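Side-chain contacts in Low molecular weight phosphotyrosine protein phosphatase 1 (Drosophila melanogaster, PDB 7CUY), which probably removes phosphate from tyrosine-phosphorylated proteins and hydrolyses small aryl and acyl phosphates in the cytoplasm: residues I18-M23 against C66-R71; A30-V35 against A147-R152; R120-P125 against Q139-A144. All blocks are in the same frame, centred on the assembly; numbering follows the deposited sequence.

Interaction 1: residues I18-M23 against C66-R71; sequences IAEVVM and CTHIVR
With CG anti to the backbone N (chi1 175°) and the rest of the chain extended, Glu20 reaches straight out from its helix to His68, whose chi1 of 147° sets the ring beside Glu20 OE1 with NE2 at Asn12. The carboxylate and imidazole planes are 85° apart, and Glu20 OE1 approaches the ring obliquely, 3.7 Å from His68 ND1, too loose an approach for a direct bond. Each polar end is held by another partner: Glu20 OE1 bonds to Ser39 OG and His68 NE2 to Asn12 OD1. Asn12 belongs to the CX5R P-loop that begins at Cys9, the nucleophile by similarity, which is consistent with a second-shell place for His68 beside the phosphate-binding loop. On the other ring side, Val70 N lies 3.7 Å above the plane, near the rim. Beside Glu20 on the helix, Val21 CG2 lies 4.3 Å from Cys66 CB, a light apolar touch at the protein surface. The contact thus joins helix 15-29 to the loop between helices 53-61 and 77-80, with Glu20 and His68 reaching Val37 and Ser39 of strand 35-41 while Ala19 and Val22 pack on helix 132-153.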
ATOM      1  N   ILE A  18      -1.087  -6.178   0.337  1.00 18.09           N
ATOM      2  CA  ILE A  18       0.248  -6.620   0.725  1.00 20.71           C
ATOM      3  C   ILE A  18       0.986  -5.480   1.413  1.00 21.79           C
ATOM      4  O   ILE A  18       1.539  -5.645   2.503  1.00 19.12           O
ATOM      5  CB  ILE A  18       1.015  -7.138  -0.510  1.00 17.87           C
ATOM      6  CG1 ILE A  18       0.464  -8.488  -0.980  1.00 16.46           C
ATOM      7  CG2 ILE A  18       2.518  -7.211  -0.252  1.00 17.82           C
ATOM      8  CD1 ILE A  18       1.006  -8.918  -2.369  1.00 16.52           C
ATOM      9  N   ALA A  19       0.988  -4.293   0.785  1.00 18.42           N
ATOM     10  CA  ALA A  19       1.687  -3.145   1.353  1.00 19.99           C
ATOM     11  C   ALA A  19       1.119  -2.777   2.718  1.00 18.49           C
ATOM     12  O   ALA A  19       1.864  -2.403   3.634  1.00 18.56           O
ATOM     13  CB  ALA A  19       1.616  -1.950   0.387  1.00 16.92           C
ATOM     14  N   GLU A  20      -0.194  -2.890   2.882  1.00 18.73           N
ATOM     15  CA  GLU A  20      -0.782  -2.638   4.189  1.00 18.51           C
ATOM     16  C   GLU A  20      -0.315  -3.666   5.209  1.00 17.72           C
ATOM     17  O   GLU A  20       0.061  -3.313   6.330  1.00 17.07           O
ATOM     18  CB  GLU A  20      -2.303  -2.645   4.098  1.00 20.23           C
ATOM     19  CG  GLU A  20      -2.950  -2.501   5.470  1.00 20.47           C
ATOM     20  CD  GLU A  20      -4.418  -2.814   5.451  1.00 19.79           C
ATOM     21  OE1 GLU A  20      -4.941  -3.193   4.377  1.00 24.31           O
ATOM     22  OE2 GLU A  20      -5.052  -2.651   6.502  1.00 23.37           O
ATOM     23  N   VAL A  21      -0.331  -4.946   4.842  1.00 18.85           N
ATOM     24  CA  VAL A  21       0.058  -5.976   5.802  1.00 17.92           C
ATOM     25  C   VAL A  21       1.557  -5.891   6.104  1.00 22.09           C
ATOM     26  O   VAL A  21       1.994  -6.060   7.260  1.00 19.83           O
ATOM     27  CB  VAL A  21      -0.346  -7.365   5.278  1.00 22.76           C
ATOM     28  CG1 VAL A  21       0.320  -8.445   6.104  1.00 24.54           C
ATOM     29  CG2 VAL A  21      -1.857  -7.539   5.323  1.00 22.11           C
ATOM     30  N   VAL A  22       2.373  -5.629   5.080  1.00 16.36           N
ATOM     31  CA  VAL A  22       3.808  -5.525   5.308  1.00 17.08           C
ATOM     32  C   VAL A  22       4.116  -4.320   6.189  1.00 17.65           C
ATOM     33  O   VAL A  22       4.983  -4.387   7.068  1.00 19.44           O
ATOM     34  CB  VAL A  22       4.561  -5.476   3.962  1.00 21.90           C
ATOM     35  CG1 VAL A  22       6.000  -5.064   4.161  1.00 15.28           C
ATOM     36  CG2 VAL A  22       4.502  -6.830   3.264  1.00 17.51           C
ATOM     37  N   MET A  23       3.395  -3.205   5.996  1.00 18.29           N
ATOM     38  CA  MET A  23       3.676  -2.024   6.812  1.00 16.73           C
ATOM     39  C   MET A  23       3.354  -2.295   8.278  1.00 20.21           C
ATOM     40  O   MET A  23       4.132  -1.925   9.171  1.00 22.63           O
ATOM     41  CB  MET A  23       2.895  -0.817   6.291  1.00 18.14           C
ATOM     42  CG  MET A  23       3.221   0.530   6.961  1.00 19.33           C
ATOM     43  SD  MET A  23       4.780   1.290   6.385  1.00 32.22           S
ATOM     44  CE  MET A  23       5.833   0.862   7.720  1.00 20.47           C
ATOM     45  N   CYS A  66      -4.070 -11.867   5.982  1.00 31.12           N
ATOM     46  CA  CYS A  66      -4.770 -10.773   5.324  1.00 35.99           C
ATOM     47  C   CYS A  66      -6.267 -11.007   5.454  1.00 37.94           C
ATOM     48  O   CYS A  66      -6.823 -11.891   4.795  1.00 42.31           O
ATOM     49  CB  CYS A  66      -4.370 -10.663   3.855  1.00 33.11           C
ATOM     50  SG  CYS A  66      -5.147  -9.274   3.043  1.00 40.32           S
ATOM     51  N   THR A  67      -6.918 -10.195   6.274  1.00 37.16           N
ATOM     52  CA  THR A  67      -8.354 -10.286   6.499  1.00 41.00           C
ATOM     53  C   THR A  67      -9.050  -9.010   6.047  1.00 38.95           C
ATOM     54  O   THR A  67     -10.098  -8.632   6.568  1.00 41.25           O
ATOM     55  CB  THR A  67      -8.636 -10.564   7.970  1.00 34.38           C
ATOM     56  OG1 THR A  67      -8.229  -9.426   8.736  1.00 35.85           O
ATOM     57  CG2 THR A  67      -7.836 -11.767   8.418  1.00 35.22           C
ATOM     58  N   HIS A  68      -8.460  -8.332   5.082  1.00 37.49           N
ATOM     59  CA  HIS A  68      -8.925  -7.018   4.696  1.00 34.94           C
ATOM     60  C   HIS A  68     -10.109  -7.147   3.737  1.00 32.09           C
ATOM     61  O   HIS A  68     -10.215  -8.106   2.965  1.00 33.46           O
ATOM     62  CB  HIS A  68      -7.732  -6.245   4.113  1.00 31.68           C
ATOM     63  CG  HIS A  68      -8.073  -5.282   3.026  1.00 34.01           C
ATOM     64  ND1 HIS A  68      -8.431  -3.970   3.276  1.00 33.65           N
ATOM     65  CD2 HIS A  68      -8.071  -5.427   1.677  1.00 32.46           C
ATOM     66  CE1 HIS A  68      -8.652  -3.356   2.125  1.00 28.20           C
ATOM     67  NE2 HIS A  68      -8.444  -4.219   1.141  1.00 28.82           N
ATOM     68  N   ILE A  69     -11.033  -6.196   3.831  1.00 29.94           N
ATOM     69  CA  ILE A  69     -12.171  -6.096   2.922  1.00 27.28           C
ATOM     70  C   ILE A  69     -11.971  -4.873   2.040  1.00 26.75           C
ATOM     71  O   ILE A  69     -11.732  -3.772   2.550  1.00 25.66           O
ATOM     72  CB  ILE A  69     -13.505  -5.984   3.679  1.00 30.23           C
ATOM     73  CG1 ILE A  69     -13.681  -7.137   4.670  1.00 35.63           C
ATOM     74  CG2 ILE A  69     -14.664  -5.972   2.686  1.00 27.61           C
ATOM     75  CD1 ILE A  69     -15.085  -7.235   5.229  1.00 35.71           C
ATOM     76  N   VAL A  70     -12.116  -5.056   0.725  1.00 23.85           N
ATOM     77  CA  VAL A  70     -11.883  -3.979  -0.235  1.00 23.95           C
ATOM     78  C   VAL A  70     -12.870  -2.842  -0.021  1.00 23.91           C
ATOM     79  O   VAL A  70     -14.091  -3.032  -0.076  1.00 26.41           O
ATOM     80  CB  VAL A  70     -11.979  -4.503  -1.673  1.00 26.13           C
ATOM     81  CG1 VAL A  70     -11.890  -3.344  -2.663  1.00 23.61           C
ATOM     82  CG2 VAL A  70     -10.892  -5.537  -1.942  1.00 24.13           C
ATOM     83  N   ARG A  71     -12.345  -1.641   0.179  1.00 21.68           N
ATOM     84  CA  ARG A  71     -13.147  -0.434   0.120  1.00 21.06           C
ATOM     85  C   ARG A  71     -12.504   0.536  -0.859  1.00 23.91           C
ATOM     86  O   ARG A  71     -11.312   0.430  -1.196  1.00 21.06           O
ATOM     87  CB  ARG A  71     -13.303   0.228   1.502  1.00 21.63           C
ATOM     88  CG  ARG A  71     -12.175   1.190   1.868  1.00 22.12           C
ATOM     89  CD  ARG A  71     -12.465   1.943   3.158  1.00 25.15           C
ATOM     90  NE  ARG A  71     -11.285   2.623   3.695  1.00 26.43           N
ATOM     91  CZ  ARG A  71     -10.905   3.858   3.364  1.00 27.25           C
ATOM     92  NH1 ARG A  71     -11.607   4.575   2.487  1.00 23.94           N
ATOM     93  NH2 ARG A  71      -9.811   4.380   3.911  1.00 23.62           N
TER

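Interaction 2: residues A30-V35 against A147-R152; sequences ANVKDV and AFMKER
Met149 meets Ala30 and Val32 where helix 15-29 closes in a Schellman motif, in the alpha/beta fold of a low molecular weight phosphatase whose last helix, 132-153, supplies the methionine. Asn31 takes the positive phi of that motif, and the chain turns there toward strand 35-41, leaving Ala30 before the turn and Val32 after it. The CB bonds of both residues point toward the helix.

Met149 has the largest share of the contact. Its CG is anti to the backbone N (chi1 174°), which sends the thioether out from the helix, and the bend at chi3 (77°) then turns the methyl toward Ala30. The thioether end therefore does all the touching. Ala30 CB lies 3.7 Å from Met149 SD, so the small methyl faces both the sulfur and the terminal carbon. Val32 approaches less closely, with its CG2 branch 4.4 Å from Met149 SD. The two loop side chains also support each other, since Ala30 CB and Val32 CG2 are 3.8 Å apart, and together they make one apolar patch for the thioether.

Further packing completes the site: Met149 also touches Met23 and Thr26 of helix 15-29, and Val32 rests on Leu27. The interaction is wholly apolar and lies away from the annotated active-site residues; it joins the end of helix 15-29 to the C-terminal helix. The packing is tightest at the methionine's terminal methyl, where Met149 CE sits 3.5 Å from Ala30 CB, closer than carbon atoms usually come.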
ATOM      1  N   ALA A  30       9.579  -3.088  14.605  1.00 24.66           N
ATOM      2  CA  ALA A  30      10.274  -1.922  15.133  1.00 22.90           C
ATOM      3  C   ALA A  30       9.680  -1.402  16.438  1.00 23.75           C
ATOM      4  O   ALA A  30      10.169  -0.395  16.960  1.00 23.52           O
ATOM      5  CB  ALA A  30      10.269  -0.797  14.104  1.00 21.18           C
ATOM      6  N   ASN A  31       8.633  -2.048  16.962  1.00 26.47           N
ATOM      7  CA  ASN A  31       7.961  -1.612  18.190  1.00 27.63           C
ATOM      8  C   ASN A  31       7.399  -0.192  18.068  1.00 30.35           C
ATOM      9  O   ASN A  31       7.328   0.546  19.058  1.00 29.61           O
ATOM     10  CB  ASN A  31       8.896  -1.722  19.401  1.00 30.86           C
ATOM     11  CG  ASN A  31       9.206  -3.165  19.766  1.00 31.49           C
ATOM     12  OD1 ASN A  31       8.356  -4.040  19.630  1.00 32.18           O
ATOM     13  ND2 ASN A  31      10.427  -3.419  20.221  1.00 33.99           N
ATOM     14  N   VAL A  32       6.991   0.202  16.860  1.00 26.81           N
ATOM     15  CA  VAL A  32       6.349   1.494  16.633  1.00 25.15           C
ATOM     16  C   VAL A  32       4.847   1.289  16.747  1.00 26.04           C
ATOM     17  O   VAL A  32       4.250   0.552  15.952  1.00 25.98           O
ATOM     18  CB  VAL A  32       6.726   2.075  15.262  1.00 24.04           C
ATOM     19  CG1 VAL A  32       5.996   3.397  15.032  1.00 21.18           C
ATOM     20  CG2 VAL A  32       8.241   2.254  15.165  1.00 21.24           C
ATOM     21  N   LYS A  33       4.230   1.918  17.748  1.00 22.35           N
ATOM     22  CA  LYS A  33       2.842   1.608  18.068  1.00 27.62           C
ATOM     23  C   LYS A  33       1.861   2.733  17.786  1.00 26.61           C
ATOM     24  O   LYS A  33       0.649   2.489  17.822  1.00 25.02           O
ATOM     25  CB  LYS A  33       2.697   1.199  19.541  1.00 28.43           C
ATOM     26  CG  LYS A  33       3.457  -0.070  19.886  1.00 33.52           C
ATOM     27  CD  LYS A  33       2.651  -0.920  20.842  1.00 32.42           C
ATOM     28  CE  LYS A  33       3.550  -1.936  21.476  1.00 36.72           C
ATOM     29  NZ  LYS A  33       4.690  -1.235  22.131  1.00 37.67           N
ATOM     30  N   ASP A  34       2.335   3.944  17.508  1.00 23.37           N
ATOM     31  CA  ASP A  34       1.467   5.084  17.255  1.00 24.83           C
ATOM     32  C   ASP A  34       1.250   5.334  15.766  1.00 24.08           C
ATOM     33  O   ASP A  34       1.157   6.489  15.349  1.00 26.62           O
ATOM     34  CB  ASP A  34       2.057   6.325  17.910  1.00 27.76           C
ATOM     35  CG  ASP A  34       3.389   6.718  17.298  1.00 30.87           C
ATOM     36  OD1 ASP A  34       4.125   5.830  16.806  1.00 28.37           O
ATOM     37  OD2 ASP A  34       3.699   7.924  17.296  1.00 33.70           O
ATOM     38  N   VAL A  35       1.194   4.280  14.950  1.00 20.45           N
ATOM     39  CA  VAL A  35       0.985   4.414  13.508  1.00 25.55           C
ATOM     40  C   VAL A  35      -0.091   3.418  13.091  1.00 22.74           C
ATOM     41  O   VAL A  35       0.071   2.210  13.289  1.00 24.71           O
ATOM     42  CB  VAL A  35       2.274   4.182  12.694  1.00 23.18           C
ATOM     43  CG1 VAL A  35       1.996   4.369  11.194  1.00 20.68           C
ATOM     44  CG2 VAL A  35       3.408   5.106  13.149  1.00 19.58           C
ATOM     45  N   ALA A 147      12.227   1.463   4.817  1.00 20.83           N
ATOM     46  CA  ALA A 147      12.939   2.714   4.569  1.00 16.73           C
ATOM     47  C   ALA A 147      12.066   3.920   4.900  1.00 17.53           C
ATOM     48  O   ALA A 147      12.518   4.857   5.569  1.00 17.64           O
ATOM     49  CB  ALA A 147      13.418   2.772   3.118  1.00 18.38           C
ATOM     50  N   PHE A 148      10.803   3.910   4.451  1.00 17.91           N
ATOM     51  CA  PHE A 148       9.873   4.974   4.834  1.00 20.45           C
ATOM     52  C   PHE A 148       9.739   5.082   6.349  1.00 19.00           C
ATOM     53  O   PHE A 148       9.802   6.180   6.918  1.00 18.30           O
ATOM     54  CB  PHE A 148       8.491   4.730   4.231  1.00 18.14           C
ATOM     55  CG  PHE A 148       7.441   5.679   4.749  1.00 17.63           C
ATOM     56  CD1 PHE A 148       6.507   5.266   5.675  1.00 20.94           C
ATOM     57  CD2 PHE A 148       7.411   6.994   4.316  1.00 18.43           C
ATOM     58  CE1 PHE A 148       5.538   6.142   6.167  1.00 22.08           C
ATOM     59  CE2 PHE A 148       6.457   7.875   4.792  1.00 21.87           C
ATOM     60  CZ  PHE A 148       5.515   7.443   5.727  1.00 23.67           C
ATOM     61  N   MET A 149       9.493   3.952   7.014  1.00 17.97           N
ATOM     62  CA  MET A 149       9.358   3.964   8.469  1.00 18.02           C
ATOM     63  C   MET A 149      10.590   4.561   9.127  1.00 21.50           C
ATOM     64  O   MET A 149      10.487   5.424  10.014  1.00 21.29           O
ATOM     65  CB  MET A 149       9.131   2.551   8.993  1.00 16.63           C
ATOM     66  CG  MET A 149       9.123   2.488  10.509  1.00 18.08           C
ATOM     67  SD  MET A 149       8.915   0.808  11.094  1.00 22.78           S
ATOM     68  CE  MET A 149      10.596   0.199  10.803  1.00 19.24           C
ATOM     69  N   LYS A 150      11.771   4.118   8.703  1.00 16.81           N
ATOM     70  CA  LYS A 150      12.994   4.608   9.335  1.00 21.01           C
ATOM     71  C   LYS A 150      13.186   6.103   9.092  1.00 24.99           C
ATOM     72  O   LYS A 150      13.465   6.859  10.032  1.00 28.68           O
ATOM     73  CB  LYS A 150      14.195   3.800   8.842  1.00 20.36           C
ATOM     74  CG  LYS A 150      14.484   2.586   9.712  1.00 25.48           C
ATOM     75  CD  LYS A 150      15.352   1.578   8.997  1.00 25.93           C
ATOM     76  CE  LYS A 150      16.168   0.774   9.974  1.00 26.99           C
ATOM     77  NZ  LYS A 150      15.323  -0.086  10.812  1.00 31.67           N
ATOM     78  N   GLU A 151      13.026   6.558   7.843  1.00 26.00           N
ATOM     79  CA  GLU A 151      13.264   7.970   7.536  1.00 26.23           C
ATOM     80  C   GLU A 151      12.176   8.863   8.110  1.00 25.99           C
ATOM     81  O   GLU A 151      12.455   9.780   8.888  1.00 27.45           O
ATOM     82  CB  GLU A 151      13.339   8.191   6.029  1.00 27.09           C
ATOM     83  CG  GLU A 151      14.492   7.534   5.361  1.00 36.42           C
ATOM     84  CD  GLU A 151      14.362   7.626   3.862  1.00 40.95           C
ATOM     85  OE1 GLU A 151      13.974   8.720   3.375  1.00 41.32           O
ATOM     86  OE2 GLU A 151      14.612   6.600   3.189  1.00 33.94           O
ATOM     87  N   ARG A 152      10.930   8.640   7.701  1.00 22.45           N
ATOM     88  CA  ARG A 152       9.874   9.602   7.997  1.00 23.59           C
ATOM     89  C   ARG A 152       9.175   9.329   9.309  1.00 25.63           C
ATOM     90  O   ARG A 152       8.777  10.268   9.995  1.00 30.13           O
ATOM     91  CB  ARG A 152       8.820   9.609   6.894  1.00 21.29           C
ATOM     92  CG  ARG A 152       9.377   9.960   5.555  1.00 24.62           C
ATOM     93  CD  ARG A 152       9.825  11.423   5.505  1.00 31.73           C
ATOM     94  NE  ARG A 152      10.092  11.783   4.117  1.00 38.98           N
ATOM     95  CZ  ARG A 152       9.182  12.299   3.294  1.00 35.97           C
ATOM     96  NH1 ARG A 152       7.951  12.552   3.724  1.00 23.66           N
ATOM     97  NH2 ARG A 152       9.515  12.562   2.039  1.00 40.16           N
TER

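Interaction 3: residues R120-P125 against Q139-A144; sequences RIIEDP and QQCVVA
The carboxamide of Gln140 lies with one face against Ile122, whose CG1 stands above the amide carbon, 3.7 Å from Gln140 CD, while its N-H binds loop backbone directly and its oxygen does so through a water. That loop, 120-125, carries the Asp-Pro pair of the low molecular weight phosphatases, with Asp124 the proton donor by similarity. Gln140 NE2 donates to Ile121 O at 2.9 Å. The bond is somewhat bent (150° at the hydrogen), and the donor stands above the carbonyl plane, 50° out of it. Asn119 O is a second acceptor for the same nitrogen. On the oxygen side a water bridges back to the loop: it donates to Gln140 OE1 at 2.7 Å and accepts from Glu123 N at 2.9 Å. Bonds at both ends would fix the rotation of the amide.

Gln140 reaches the loop because CG lies anti to its carbonyl carbon (chi1 -69°) and the chain runs extended from there. The Ile122 and Gln140 side chains run antiparallel alongside each other. Gln140 CB also comes within 3.9 Å of Ile122 CG1. A leucine in place of Gln140 would probably leave Ile121 O, Asn119 O and the bridging water without their partner on the helix.

The loop also faces the active site: Ile122 O accepts a bond from NH1 of Arg15, an active-site residue by similarity, and Pro125 packs on the same arginine. Farther along the Ile122 side chain, helix 132-153 provides a sulfur neighbour, Cys141 SG, 4.3 Å from Ile122 CD1.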
ATOM      1  N   ARG A 120      11.484   0.858  -8.684  1.00 27.05           N
ATOM      2  CA  ARG A 120      10.616   1.650  -7.823  1.00 27.21           C
ATOM      3  C   ARG A 120       9.140   1.497  -8.156  1.00 22.53           C
ATOM      4  O   ARG A 120       8.303   1.767  -7.293  1.00 19.19           O
ATOM      5  CB  ARG A 120      11.009   3.115  -7.881  1.00 25.13           C
ATOM      6  CG  ARG A 120      10.565   3.843  -9.121  1.00 31.33           C
ATOM      7  CD  ARG A 120      11.218   5.182  -9.106  1.00 31.65           C
ATOM      8  NE  ARG A 120      10.856   6.018 -10.236  1.00 39.90           N
ATOM      9  CZ  ARG A 120      10.305   7.218 -10.107  1.00 38.72           C
ATOM     10  NH1 ARG A 120      10.053   7.697  -8.893  1.00 32.55           N
ATOM     11  NH2 ARG A 120      10.019   7.942 -11.187  1.00 42.18           N
ATOM     12  N   ILE A 121       8.806   1.065  -9.369  1.00 19.28           N
ATOM     13  CA  ILE A 121       7.415   0.839  -9.743  1.00 19.88           C
ATOM     14  C   ILE A 121       6.984  -0.520  -9.205  1.00 19.35           C
ATOM     15  O   ILE A 121       7.639  -1.541  -9.450  1.00 19.92           O
ATOM     16  CB  ILE A 121       7.228   0.920 -11.265  1.00 19.01           C
ATOM     17  CG1 ILE A 121       7.711   2.274 -11.790  1.00 21.08           C
ATOM     18  CG2 ILE A 121       5.771   0.678 -11.658  1.00 20.75           C
ATOM     19  CD1 ILE A 121       6.814   3.436 -11.460  1.00 21.95           C
ATOM     20  N   ILE A 122       5.906  -0.537  -8.432  1.00 18.44           N
ATOM     21  CA  ILE A 122       5.314  -1.798  -8.009  1.00 20.07           C
ATOM     22  C   ILE A 122       4.216  -2.122  -9.013  1.00 18.79           C
ATOM     23  O   ILE A 122       3.137  -1.518  -9.007  1.00 18.17           O
ATOM     24  CB  ILE A 122       4.809  -1.751  -6.566  1.00 17.62           C
ATOM     25  CG1 ILE A 122       6.019  -1.600  -5.616  1.00 17.61           C
ATOM     26  CG2 ILE A 122       4.042  -3.013  -6.275  1.00 16.95           C
ATOM     27  CD1 ILE A 122       5.720  -0.920  -4.265  1.00 15.65           C
ATOM     28  N   GLU A 123       4.505  -3.085  -9.886  1.00 21.16           N
ATOM     29  CA  GLU A 123       3.664  -3.373 -11.040  1.00 21.63           C
ATOM     30  C   GLU A 123       2.443  -4.190 -10.652  1.00 20.15           C
ATOM     31  O   GLU A 123       2.511  -5.081  -9.803  1.00 17.17           O
ATOM     32  CB  GLU A 123       4.452  -4.147 -12.099  1.00 23.56           C
ATOM     33  CG  GLU A 123       5.756  -3.507 -12.511  1.00 29.06           C
ATOM     34  CD  GLU A 123       5.551  -2.525 -13.635  1.00 41.72           C
ATOM     35  OE1 GLU A 123       4.366  -2.231 -13.929  1.00 41.81           O
ATOM     36  OE2 GLU A 123       6.561  -2.049 -14.217  1.00 47.05           O
ATOM     37  N   ASP A 124       1.338  -3.889 -11.298  1.00 21.11           N
ATOM     38  CA  ASP A 124       0.084  -4.618 -11.225  1.00 20.05           C
ATOM     39  C   ASP A 124       0.309  -6.082 -11.609  1.00 20.18           C
ATOM     40  O   ASP A 124       0.607  -6.365 -12.774  1.00 21.95           O
ATOM     41  CB  ASP A 124      -0.903  -3.934 -12.170  1.00 24.79           C
ATOM     42  CG  ASP A 124      -2.311  -4.476 -12.057  1.00 27.34           C
ATOM     43  OD1 ASP A 124      -2.514  -5.522 -11.396  1.00 23.45           O
ATOM     44  OD2 ASP A 124      -3.203  -3.842 -12.655  1.00 27.61           O
ATOM     45  N   PRO A 125       0.190  -7.035 -10.689  1.00 21.63           N
ATOM     46  CA  PRO A 125       0.395  -8.449 -11.045  1.00 20.42           C
ATOM     47  C   PRO A 125      -0.851  -9.209 -11.476  1.00 21.01           C
ATOM     48  O   PRO A 125      -0.744 -10.409 -11.735  1.00 22.51           O
ATOM     49  CB  PRO A 125       0.916  -9.030  -9.732  1.00 19.06           C
ATOM     50  CG  PRO A 125       0.124  -8.289  -8.706  1.00 20.04           C
ATOM     51  CD  PRO A 125      -0.049  -6.878  -9.241  1.00 19.98           C
ATOM     52  N   GLN A 139       8.369  -8.366  -1.954  1.00 19.67           N
ATOM     53  CA  GLN A 139       9.766  -8.012  -1.724  1.00 21.30           C
ATOM     54  C   GLN A 139       9.970  -6.502  -1.769  1.00 22.54           C
ATOM     55  O   GLN A 139      10.695  -5.939  -0.939  1.00 22.36           O
ATOM     56  CB  GLN A 139      10.670  -8.707  -2.749  1.00 29.29           C
ATOM     57  CG  GLN A 139      10.814 -10.206  -2.538  1.00 31.19           C
ATOM     58  CD  GLN A 139      12.218 -10.736  -2.859  1.00 49.07           C
ATOM     59  OE1 GLN A 139      13.100 -10.006  -3.353  1.00 50.17           O
ATOM     60  NE2 GLN A 139      12.441 -12.010  -2.541  1.00 49.84           N
ATOM     61  N   GLN A 140       9.332  -5.825  -2.728  1.00 21.98           N
ATOM     62  CA  GLN A 140       9.474  -4.377  -2.836  1.00 20.67           C
ATOM     63  C   GLN A 140       8.898  -3.671  -1.616  1.00 17.06           C
ATOM     64  O   GLN A 140       9.526  -2.769  -1.052  1.00 20.28           O
ATOM     65  CB  GLN A 140       8.795  -3.876  -4.112  1.00 20.53           C
ATOM     66  CG  GLN A 140       9.507  -4.292  -5.387  1.00 19.58           C
ATOM     67  CD  GLN A 140       8.671  -4.025  -6.631  1.00 20.24           C
ATOM     68  OE1 GLN A 140       7.663  -4.693  -6.867  1.00 21.43           O
ATOM     69  NE2 GLN A 140       9.093  -3.061  -7.437  1.00 18.81           N
ATOM     70  N   CYS A 141       7.695  -4.066  -1.204  1.00 17.64           N
ATOM     71  CA  CYS A 141       7.066  -3.467  -0.033  1.00 16.17           C
ATOM     72  C   CYS A 141       7.907  -3.661   1.228  1.00 18.71           C
ATOM     73  O   CYS A 141       7.966  -2.776   2.088  1.00 15.40           O
ATOM     74  CB  CYS A 141       5.672  -4.067   0.152  1.00 16.17           C
ATOM     75  SG  CYS A 141       4.522  -3.587  -1.167  1.00 21.71           S
ATOM     76  N   VAL A 142       8.525  -4.829   1.383  1.00 18.04           N
ATOM     77  CA  VAL A 142       9.365  -5.050   2.556  1.00 19.05           C
ATOM     78  C   VAL A 142      10.480  -4.010   2.618  1.00 19.28           C
ATOM     79  O   VAL A 142      10.735  -3.407   3.672  1.00 18.48           O
ATOM     80  CB  VAL A 142       9.914  -6.486   2.539  1.00 20.90           C
ATOM     81  CG1 VAL A 142      11.034  -6.659   3.581  1.00 22.44           C
ATOM     82  CG2 VAL A 142       8.783  -7.470   2.787  1.00 20.11           C
ATOM     83  N   VAL A 143      11.125  -3.740   1.481  1.00 17.65           N
ATOM     84  CA  VAL A 143      12.217  -2.777   1.454  1.00 17.79           C
ATOM     85  C   VAL A 143      11.688  -1.351   1.573  1.00 18.23           C
ATOM     86  O   VAL A 143      12.206  -0.546   2.354  1.00 15.94           O
ATOM     87  CB  VAL A 143      13.063  -2.967   0.183  1.00 19.88           C
ATOM     88  CG1 VAL A 143      14.098  -1.836   0.044  1.00 19.79           C
ATOM     89  CG2 VAL A 143      13.749  -4.359   0.191  1.00 20.02           C
ATOM     90  N   ALA A 144      10.661  -1.010   0.792  1.00 17.79           N
ATOM     91  CA  ALA A 144      10.134   0.352   0.801  1.00 17.04           C
ATOM     92  C   ALA A 144       9.561   0.724   2.165  1.00 16.17           C
ATOM     93  O   ALA A 144       9.806   1.820   2.679  1.00 18.78           O
ATOM     94  CB  ALA A 144       9.060   0.506  -0.287  1.00 18.47           C
TER
HETATM   95  O   HOH W   1       6.492  -5.065  -9.267  1.00 23.36           O

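How the interactions relate
Helix 132-153 ties the three contacts together. Interactions 2 and 3 use adjoining segments of it, their centres about 18 Å apart, and interaction 1 meets it through helix 15-29. The centres of interactions 1 and 3 are about 14 Å apart, with Ala19 CB 3.7 Å from Cys141 SG; those of interactions 1 and 2 are about 17 Å apart, joined by Met23 packing on Met149. Along the chain interactions 1 and 2 cross, interaction 1 closes before interaction 3 opens, and interaction 3 is nested inside interaction 2. The paired helices thus link two loops near the active site, 66-71 and 120-125, to a remote apolar patch.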